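Local coordinates for Lmo2445 protein (Listeria monocytogenes EGD-e, PDB 5HZL) that is of unknown function but, as a secreted internalin-like leucine-rich-repeat protein that binds calcium, may take part in contacts with partner molecules outside the bacterium, at residues A18-A23 with A28-I33; A34-K39 with D52-I57; I265-L270 with H275-S280. All blocks are in the same frame, centred on the assembly; numbering follows the deposited sequence.

Contact 1: A18-A23 with A28-I33; sequences APIIEA and AIAEAI. With CA (calcium ion), chain B.
Ile-20 and Ala-30 carry the apolar packing here, with Ile-21 and Ile-33 flanking them. The gamma methyl of Ile-20 does most of the work: its CG2 sits 3.9 Å from Ala-30 CB and also rests against the carbonyl oxygen of that residue. One helical turn further on, Ile-33 CB lies 4.1 Å from the same Ile-20 CG2. The torsion about CA-CB (chi1 -59°) sets CG2 opposite the backbone N and sends the CG1-CD1 arm toward Ala-34 and Lys-39. Ile-21 reaches across with its far end, its CD1 lying 4.0 Å from Ala-30 CB. The small alanine thus takes one isoleucine methyl from each of two successive residues, and the backbones come close, with Ile-21 CA 5.8 Å from Ala-30 CA.

Metal binding is left to another side of the helix. Glu-31, directed away from the apolar seam, grips calcium with both carboxylate oxygens, OE1 at 2.6 Å and OE2 at 2.4 Å, and Glu-27 supplies a further ligand.

Pro-19 occupies the N-cap position of helix 20-23, whose short preceding strand pairs with strand 45-46. Two short helices packed in this way, with calcium bound alongside, are consistent with the N-terminal cap of internalins, a domain probably related to the EF-hand.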
loop_
_atom_site.group_PDB
_atom_site.type_symbol
_atom_site.label_atom_id
_atom_site.label_comp_id
_atom_site.label_asym_id
_atom_site.label_seq_id
_atom_site.Cartn_x
_atom_site.Cartn_y
_atom_site.Cartn_z
ATOM N N ALA A 18 34.776 13.674 -1.420
ATOM C CA ALA A 18 34.555 13.540 -2.858
ATOM C C ALA A 18 33.503 14.527 -3.327
ATOM O O ALA A 18 32.720 15.014 -2.508
ATOM C CB ALA A 18 34.112 12.124 -3.190
ATOM N N PRO A 19 33.480 14.834 -4.642
ATOM C CA PRO A 19 32.430 15.746 -5.139
ATOM C C PRO A 19 31.045 15.109 -5.004
ATOM O O PRO A 19 30.907 13.874 -5.058
ATOM C CB PRO A 19 32.779 15.960 -6.627
ATOM C CG PRO A 19 34.151 15.427 -6.811
ATOM C CD PRO A 19 34.391 14.411 -5.720
ATOM N N ILE A 20 30.028 15.946 -4.846
ATOM C CA ILE A 20 28.662 15.449 -4.699
ATOM C C ILE A 20 28.250 14.600 -5.901
ATOM O O ILE A 20 27.675 13.527 -5.707
ATOM C CB ILE A 20 27.671 16.595 -4.464
ATOM C CG1 ILE A 20 28.065 17.367 -3.197
ATOM C CG2 ILE A 20 26.264 16.042 -4.304
ATOM C CD1 ILE A 20 27.300 18.649 -2.967
ATOM N N ILE A 21 28.578 15.048 -7.119
ATOM C CA ILE A 21 28.228 14.316 -8.357
ATOM C C ILE A 21 28.907 12.936 -8.454
ATOM O O ILE A 21 28.417 12.038 -9.160
ATOM C CB ILE A 21 28.493 15.163 -9.645
ATOM C CG1 ILE A 21 27.716 14.638 -10.866
ATOM C CG2 ILE A 21 29.979 15.278 -9.946
ATOM C CD1 ILE A 21 26.218 14.552 -10.659
ATOM N N GLU A 22 30.043 12.763 -7.772
ATOM C CA GLU A 22 30.705 11.450 -7.778
ATOM C C GLU A 22 30.037 10.551 -6.748
ATOM O O GLU A 22 29.880 9.359 -6.971
ATOM C CB GLU A 22 32.205 11.528 -7.531
ATOM C CG GLU A 22 32.992 12.193 -8.659
ATOM C CD GLU A 22 34.505 12.006 -8.520
ATOM O OE1 GLU A 22 34.967 11.412 -7.503
ATOM O OE2 GLU A 22 35.231 12.447 -9.443
ATOM N N ALA A 23 29.634 11.134 -5.627
ATOM C CA ALA A 23 28.966 10.365 -4.575
ATOM C C ALA A 23 27.557 9.933 -4.999
ATOM O O ALA A 23 27.151 8.790 -4.772
ATOM C CB ALA A 23 28.899 11.174 -3.279
ATOM N N ALA A 28 19.254 15.287 -10.379
ATOM C CA ALA A 28 18.246 15.717 -9.415
ATOM C C ALA A 28 18.629 15.506 -7.953
ATOM O O ALA A 28 18.417 16.394 -7.126
ATOM C CB ALA A 28 16.942 15.006 -9.702
ATOM N N ILE A 29 19.184 14.339 -7.646
ATOM C CA ILE A 29 19.570 14.002 -6.283
ATOM C C ILE A 29 20.771 14.830 -5.844
ATOM O O ILE A 29 20.770 15.370 -4.742
ATOM C CB ILE A 29 19.790 12.480 -6.115
ATOM C CG1 ILE A 29 18.441 11.755 -6.324
ATOM C CG2 ILE A 29 20.365 12.151 -4.737
ATOM C CD1 ILE A 29 18.473 10.241 -6.249
ATOM N N ALA A 30 21.776 14.954 -6.707
ATOM C CA ALA A 30 22.960 15.754 -6.374
ATOM C C ALA A 30 22.623 17.238 -6.171
ATOM O O ALA A 30 23.223 17.902 -5.322
ATOM C CB ALA A 30 24.039 15.586 -7.431
ATOM N N GLU A 31 21.674 17.753 -6.947
ATOM C CA GLU A 31 21.247 19.163 -6.804
ATOM C C GLU A 31 20.487 19.340 -5.511
ATOM O O GLU A 31 20.604 20.371 -4.877
ATOM C CB GLU A 31 20.390 19.615 -7.967
ATOM C CG GLU A 31 21.156 19.738 -9.263
ATOM C CD GLU A 31 20.263 20.090 -10.435
ATOM O OE1 GLU A 31 19.092 19.628 -10.489
ATOM O OE2 GLU A 31 20.735 20.827 -11.335
ATOM N N ALA A 32 19.716 18.326 -5.129
ATOM C CA ALA A 32 18.969 18.363 -3.881
ATOM C C ALA A 32 19.940 18.351 -2.691
ATOM O O ALA A 32 19.764 19.142 -1.760
ATOM C CB ALA A 32 17.999 17.195 -3.798
ATOM N N ILE A 33 20.957 17.470 -2.722
ATOM C CA ILE A 33 21.945 17.402 -1.641
ATOM C C ILE A 33 22.718 18.722 -1.586
ATOM O O ILE A 33 23.000 19.258 -0.497
ATOM C CB ILE A 33 22.996 16.291 -1.830
ATOM C CG1 ILE A 33 22.372 14.899 -2.002
ATOM C CG2 ILE A 33 23.967 16.275 -0.652
ATOM C CD1 ILE A 33 21.543 14.427 -0.840
HETATM CA CA CA B . 18.865 20.680 -12.861
#

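Contact 2: A34-K39 with D52-I57; sequences AGELDK and DTMTAI. With CA (calcium ion), chain H.
Glu-36 meets Met-54, a selenomethionine, through its CB, which lies 4.0 Å from the Met-54 CE methyl; only the first carbon of the glutamate side chain makes this approach. The methionine does the reaching, since the bend at its chi3 (71°) swings CE toward Glu-36 CB.

Leu-37 follows and brings one methyl into the seam: CD2 packs 4.0 Å from Met-54 CG, the two side chains meeting at about a right angle, and also lies 3.7 Å from Thr-53 OG1. That hydroxyl is engaged with the carbonyl of Asp-50, so its meeting with the leucine is only a van der Waals one. Strand 56-58, which grows out of this second segment, is the outermost strand of the parallel leucine-rich-repeat sheet and pairs with strand 82-84; the contact therefore seats the end of a cap helix against the start of the repeats.

Asp-38, with positive phi (58°), closes the helix in a Schellman motif, in which Lys-39 N bonds to Ala-34 O at 2.8 Å and a weak bond runs from Asp-38 N to Gly-35 O. Asp-38 also contributes to a calcium site, to which Gly-35 offers its backbone carbonyl, the Gly-35 O-calcium distance being 2.8 Å.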
loop_
_atom_site.group_PDB
_atom_site.type_symbol
_atom_site.label_atom_id
_atom_site.label_comp_id
_atom_site.label_asym_id
_atom_site.label_seq_id
_atom_site.Cartn_x
_atom_site.Cartn_y
_atom_site.Cartn_z
ATOM N N ALA A 34 23.075 19.235 -2.760
ATOM C CA ALA A 34 23.802 20.498 -2.829
ATOM C C ALA A 34 22.995 21.612 -2.185
ATOM O O ALA A 34 23.565 22.471 -1.523
ATOM C CB ALA A 34 24.142 20.859 -4.269
ATOM N N GLY A 35 21.677 21.582 -2.376
ATOM C CA GLY A 35 20.784 22.587 -1.811
ATOM C C GLY A 35 20.674 22.515 -0.301
ATOM O O GLY A 35 20.648 23.546 0.366
ATOM N N GLU A 36 20.594 21.304 0.242
ATOM C CA GLU A 36 20.517 21.136 1.702
ATOM C C GLU A 36 21.747 21.605 2.431
ATOM O O GLU A 36 21.624 22.218 3.484
ATOM C CB GLU A 36 20.195 19.685 2.110
ATOM C CG GLU A 36 18.708 19.387 2.039
ATOM C CD GLU A 36 17.902 20.170 3.085
ATOM O OE1 GLU A 36 16.969 20.903 2.681
ATOM O OE2 GLU A 36 18.231 20.086 4.296
ATOM N N LEU A 37 22.912 21.297 1.858
ATOM C CA LEU A 37 24.221 21.669 2.409
ATOM C C LEU A 37 24.627 23.074 2.017
ATOM O O LEU A 37 25.680 23.556 2.406
ATOM C CB LEU A 37 25.272 20.695 1.904
ATOM C CG LEU A 37 25.056 19.247 2.330
ATOM C CD1 LEU A 37 25.976 18.313 1.557
ATOM C CD2 LEU A 37 25.259 19.127 3.833
ATOM N N ASP A 38 23.780 23.696 1.214
ATOM C CA ASP A 38 23.967 25.041 0.728
ATOM C C ASP A 38 25.294 25.237 -0.057
ATOM O O ASP A 38 26.037 26.194 0.166
ATOM C CB ASP A 38 23.800 26.056 1.863
ATOM C CG ASP A 38 23.629 27.486 1.341
ATOM O OD1 ASP A 38 22.773 27.721 0.454
ATOM O OD2 ASP A 38 24.335 28.386 1.834
ATOM N N LYS A 39 25.566 24.293 -0.960
ATOM C CA LYS A 39 26.726 24.308 -1.849
ATOM C C LYS A 39 26.187 24.806 -3.173
ATOM O O LYS A 39 25.097 24.400 -3.584
ATOM C CB LYS A 39 27.299 22.903 -2.058
ATOM C CG LYS A 39 27.834 22.219 -0.809
ATOM C CD LYS A 39 28.971 22.995 -0.172
ATOM C CE LYS A 39 29.534 22.289 1.043
ATOM N NZ LYS A 39 30.631 23.131 1.587
ATOM N N ASP A 52 26.638 14.295 7.901
ATOM C CA ASP A 52 26.131 14.158 9.276
ATOM C C ASP A 52 25.241 15.327 9.765
ATOM O O ASP A 52 24.519 15.175 10.759
ATOM C CB ASP A 52 27.278 13.834 10.247
ATOM C CG ASP A 52 27.852 12.414 10.033
ATOM O OD1 ASP A 52 27.270 11.629 9.235
ATOM O OD2 ASP A 52 28.870 12.066 10.679
ATOM N N THR A 53 25.274 16.461 9.056
ATOM C CA THR A 53 24.452 17.631 9.400
ATOM C C THR A 53 23.034 17.521 8.826
ATOM O O THR A 53 22.167 18.320 9.162
ATOM C CB THR A 53 25.084 18.970 8.926
ATOM O OG1 THR A 53 25.106 19.053 7.487
ATOM C CG2 THR A 53 26.491 19.130 9.489
HETATM N N MSE A 54 22.798 16.535 7.969
HETATM C CA MSE A 54 21.475 16.345 7.376
HETATM C C MSE A 54 20.590 15.512 8.266
HETATM O O MSE A 54 20.862 14.333 8.524
HETATM C CB MSE A 54 21.619 15.708 6.005
HETATM C CG MSE A 54 22.266 16.715 5.051
HETATM SE SE MSE A 54 22.589 15.875 3.299
HETATM C CE MSE A 54 20.739 15.708 2.623
ATOM N N THR A 55 19.540 16.154 8.767
ATOM C CA THR A 55 18.524 15.528 9.619
ATOM C C THR A 55 17.346 15.015 8.791
ATOM O O THR A 55 16.499 14.298 9.303
ATOM C CB THR A 55 17.931 16.533 10.635
ATOM O OG1 THR A 55 17.379 17.655 9.939
ATOM C CG2 THR A 55 18.987 17.028 11.599
ATOM N N ALA A 56 17.306 15.402 7.521
ATOM C CA ALA A 56 16.243 15.016 6.607
ATOM C C ALA A 56 16.760 14.911 5.172
ATOM O O ALA A 56 17.763 15.543 4.812
ATOM C CB ALA A 56 15.113 16.035 6.684
ATOM N N ILE A 57 16.076 14.098 4.370
ATOM C CA ILE A 57 16.419 13.903 2.957
ATOM C C ILE A 57 15.237 14.447 2.144
ATOM O O ILE A 57 14.264 13.739 1.923
ATOM C CB ILE A 57 16.680 12.422 2.592
ATOM C CG1 ILE A 57 17.691 11.763 3.547
ATOM C CG2 ILE A 57 17.138 12.317 1.143
ATOM C CD1 ILE A 57 19.069 12.369 3.535
HETATM CA CA CA H . 20.231 26.293 -0.144
#

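Contact 3: I265-L270 with H275-S280; sequences IETAGL and HLLEIS
The first segment, 265-270, is a loop that bends through an inverse gamma turn centred on Glu-266 and a type I turn from Thr-267 to Leu-270, and it lies beside strand 273-281 with the backbones well separated, Ile-265 CA being 8.8 Å from Leu-277 CA.

Side chains fill the space between them, and Leu-277 takes the middle place. Its CD1 is approached by Ile-265 CD1 at 3.8 Å and by the methyl CG2 of Thr-267, while its other methyl, CD2, faces Leu-270 CD1 at 4.2 Å. Leu-270 and Leu-277 run past each other in opposite directions. Ile-265 uses both of its branches: a chi1 of 69° tucks CG1 in over the backbone, flanked by N and C, and carries CD1 to Leu-277, leaving CG2 to lie 4.2 Å from Ile-279 CD1.

This apolar layer belongs to the C-terminal domain, which is probably an immunoglobulin-like beta domain of the E-set type. Strand 273-281 runs antiparallel between strands 290-298 and 240-244, so the loop packs on a central strand of the mixed sheet, where Leu-270 also touches Ile-298 and Ile-279 touches Phe-294.

Toward the start of the strand, Leu-270 CB lies over one face of the His-275 imidazole, 4.3 Å above its plane and displaced toward the rim. Both ring nitrogens are tied down: NE2 bonds to the carbonyl of Gln-271 and ND1 to the carboxylate of Asp-244, which together fix the rotation of the ring. The hydroxyl of Thr-267 is likewise engaged away from the strand, its OG1 accepting a bond from the backbone N of Leu-218.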
loop_
_atom_site.group_PDB
_atom_site.type_symbol
_atom_site.label_atom_id
_atom_site.label_comp_id
_atom_site.label_asym_id
_atom_site.label_seq_id
_atom_site.Cartn_x
_atom_site.Cartn_y
_atom_site.Cartn_z
ATOM N N ILE A 265 -24.466 -16.152 -6.693
ATOM C CA ILE A 265 -25.353 -15.081 -7.149
ATOM C C ILE A 265 -26.248 -15.635 -8.260
ATOM O O ILE A 265 -25.773 -16.245 -9.225
ATOM C CB ILE A 265 -24.612 -13.762 -7.496
ATOM C CG1 ILE A 265 -23.743 -13.855 -8.741
ATOM C CG2 ILE A 265 -23.748 -13.339 -6.316
ATOM C CD1 ILE A 265 -22.950 -12.574 -8.981
ATOM N N GLU A 266 -27.550 -15.401 -8.077
ATOM C CA GLU A 266 -28.622 -15.885 -8.954
ATOM C C GLU A 266 -28.591 -15.375 -10.398
ATOM O O GLU A 266 -29.381 -14.509 -10.766
ATOM C CB GLU A 266 -29.987 -15.511 -8.333
ATOM C CG GLU A 266 -30.282 -15.965 -6.901
ATOM C CD GLU A 266 -30.493 -17.462 -6.752
ATOM O OE1 GLU A 266 -29.688 -18.256 -7.285
ATOM O OE2 GLU A 266 -31.468 -17.849 -6.068
ATOM N N THR A 267 -27.698 -15.923 -11.215
ATOM C CA THR A 267 -27.600 -15.524 -12.628
ATOM C C THR A 267 -28.277 -16.526 -13.583
ATOM O O THR A 267 -28.134 -16.419 -14.802
ATOM C CB THR A 267 -26.131 -15.364 -13.055
ATOM O OG1 THR A 267 -25.440 -16.598 -12.854
ATOM C CG2 THR A 267 -25.452 -14.274 -12.252
ATOM N N ALA A 268 -29.024 -17.480 -13.031
ATOM C CA ALA A 268 -29.691 -18.502 -13.844
ATOM C C ALA A 268 -30.766 -17.925 -14.767
ATOM O O ALA A 268 -30.964 -18.431 -15.870
ATOM C CB ALA A 268 -30.289 -19.582 -12.947
ATOM N N GLY A 269 -31.446 -16.874 -14.314
ATOM C CA GLY A 269 -32.499 -16.236 -15.095
ATOM C C GLY A 269 -32.025 -15.232 -16.129
ATOM O O GLY A 269 -32.827 -14.756 -16.931
ATOM N N LEU A 270 -30.738 -14.904 -16.128
ATOM C CA LEU A 270 -30.194 -13.934 -17.072
ATOM C C LEU A 270 -30.005 -14.523 -18.461
ATOM O O LEU A 270 -29.657 -15.691 -18.603
ATOM C CB LEU A 270 -28.865 -13.395 -16.552
ATOM C CG LEU A 270 -28.950 -12.705 -15.189
ATOM C CD1 LEU A 270 -27.558 -12.331 -14.704
ATOM C CD2 LEU A 270 -29.861 -11.485 -15.256
ATOM N N HIS A 275 -22.570 -9.272 -19.195
ATOM C CA HIS A 275 -23.196 -8.862 -17.945
ATOM C C HIS A 275 -22.125 -8.506 -16.912
ATOM O O HIS A 275 -21.165 -9.253 -16.714
ATOM C CB HIS A 275 -24.087 -9.980 -17.380
ATOM C CG HIS A 275 -25.278 -10.313 -18.228
ATOM N ND1 HIS A 275 -26.470 -9.618 -18.149
ATOM C CD2 HIS A 275 -25.471 -11.279 -19.158
ATOM C CE1 HIS A 275 -27.340 -10.134 -19.002
ATOM N NE2 HIS A 275 -26.758 -11.143 -19.626
ATOM N N LEU A 276 -22.293 -7.359 -16.263
ATOM C CA LEU A 276 -21.384 -6.911 -15.225
ATOM C C LEU A 276 -22.185 -7.045 -13.931
ATOM O O LEU A 276 -23.151 -6.315 -13.704
ATOM C CB LEU A 276 -20.950 -5.468 -15.466
ATOM C CG LEU A 276 -19.985 -4.887 -14.437
ATOM C CD1 LEU A 276 -18.697 -5.708 -14.422
ATOM C CD2 LEU A 276 -19.708 -3.417 -14.724
ATOM N N LEU A 277 -21.794 -7.994 -13.095
ATOM C CA LEU A 277 -22.489 -8.241 -11.840
ATOM C C LEU A 277 -21.797 -7.518 -10.713
ATOM O O LEU A 277 -20.581 -7.456 -10.666
ATOM C CB LEU A 277 -22.548 -9.735 -11.589
ATOM C CG LEU A 277 -23.435 -10.435 -12.623
ATOM C CD1 LEU A 277 -23.146 -11.919 -12.693
ATOM C CD2 LEU A 277 -24.901 -10.167 -12.342
ATOM N N GLU A 278 -22.581 -6.974 -9.800
ATOM C CA GLU A 278 -22.033 -6.233 -8.692
ATOM C C GLU A 278 -22.705 -6.575 -7.370
ATOM O O GLU A 278 -23.918 -6.698 -7.302
ATOM C CB GLU A 278 -22.156 -4.738 -8.994
ATOM C CG GLU A 278 -21.712 -3.807 -7.869
ATOM C CD GLU A 278 -21.755 -2.334 -8.253
ATOM O OE1 GLU A 278 -21.335 -1.979 -9.378
ATOM O OE2 GLU A 278 -22.188 -1.521 -7.406
ATOM N N ILE A 279 -21.883 -6.736 -6.339
ATOM C CA ILE A 279 -22.328 -7.004 -4.988
ATOM C C ILE A 279 -21.991 -5.709 -4.267
ATOM O O ILE A 279 -20.831 -5.372 -4.130
ATOM C CB ILE A 279 -21.579 -8.176 -4.339
ATOM C CG1 ILE A 279 -21.801 -9.453 -5.150
ATOM C CG2 ILE A 279 -22.067 -8.384 -2.911
ATOM C CD1 ILE A 279 -21.031 -10.663 -4.649
ATOM N N SER A 280 -23.014 -4.984 -3.833
ATOM C CA SER A 280 -22.868 -3.715 -3.135
ATOM C C SER A 280 -23.200 -3.931 -1.665
ATOM O O SER A 280 -24.305 -4.340 -1.340
ATOM C CB SER A 280 -23.820 -2.704 -3.763
ATOM O OG SER A 280 -23.853 -1.492 -3.042
#

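In the fold
From the N terminus, contact 1 closes first, a short loop that folds helix 20-23 back on helix 27-36. Contact 2 opens at the end of that same helix and, after strand 45-46 and helix 48-51, closes where the leucine-rich-repeat sheet begins. The two follow in series without nesting or crossing, yet they share packing: Ile-33 CD1 lies 3.8 Å from Met-54 CE, and Ile-20 also meets Ala-34. Together they join the calcium-binding cap to the first repeat strand. The parallel sheet then runs on to strand 197-199, and contact 3 closes a tight loop in the C-terminal domain, its centre about 58 Å from those of the other two.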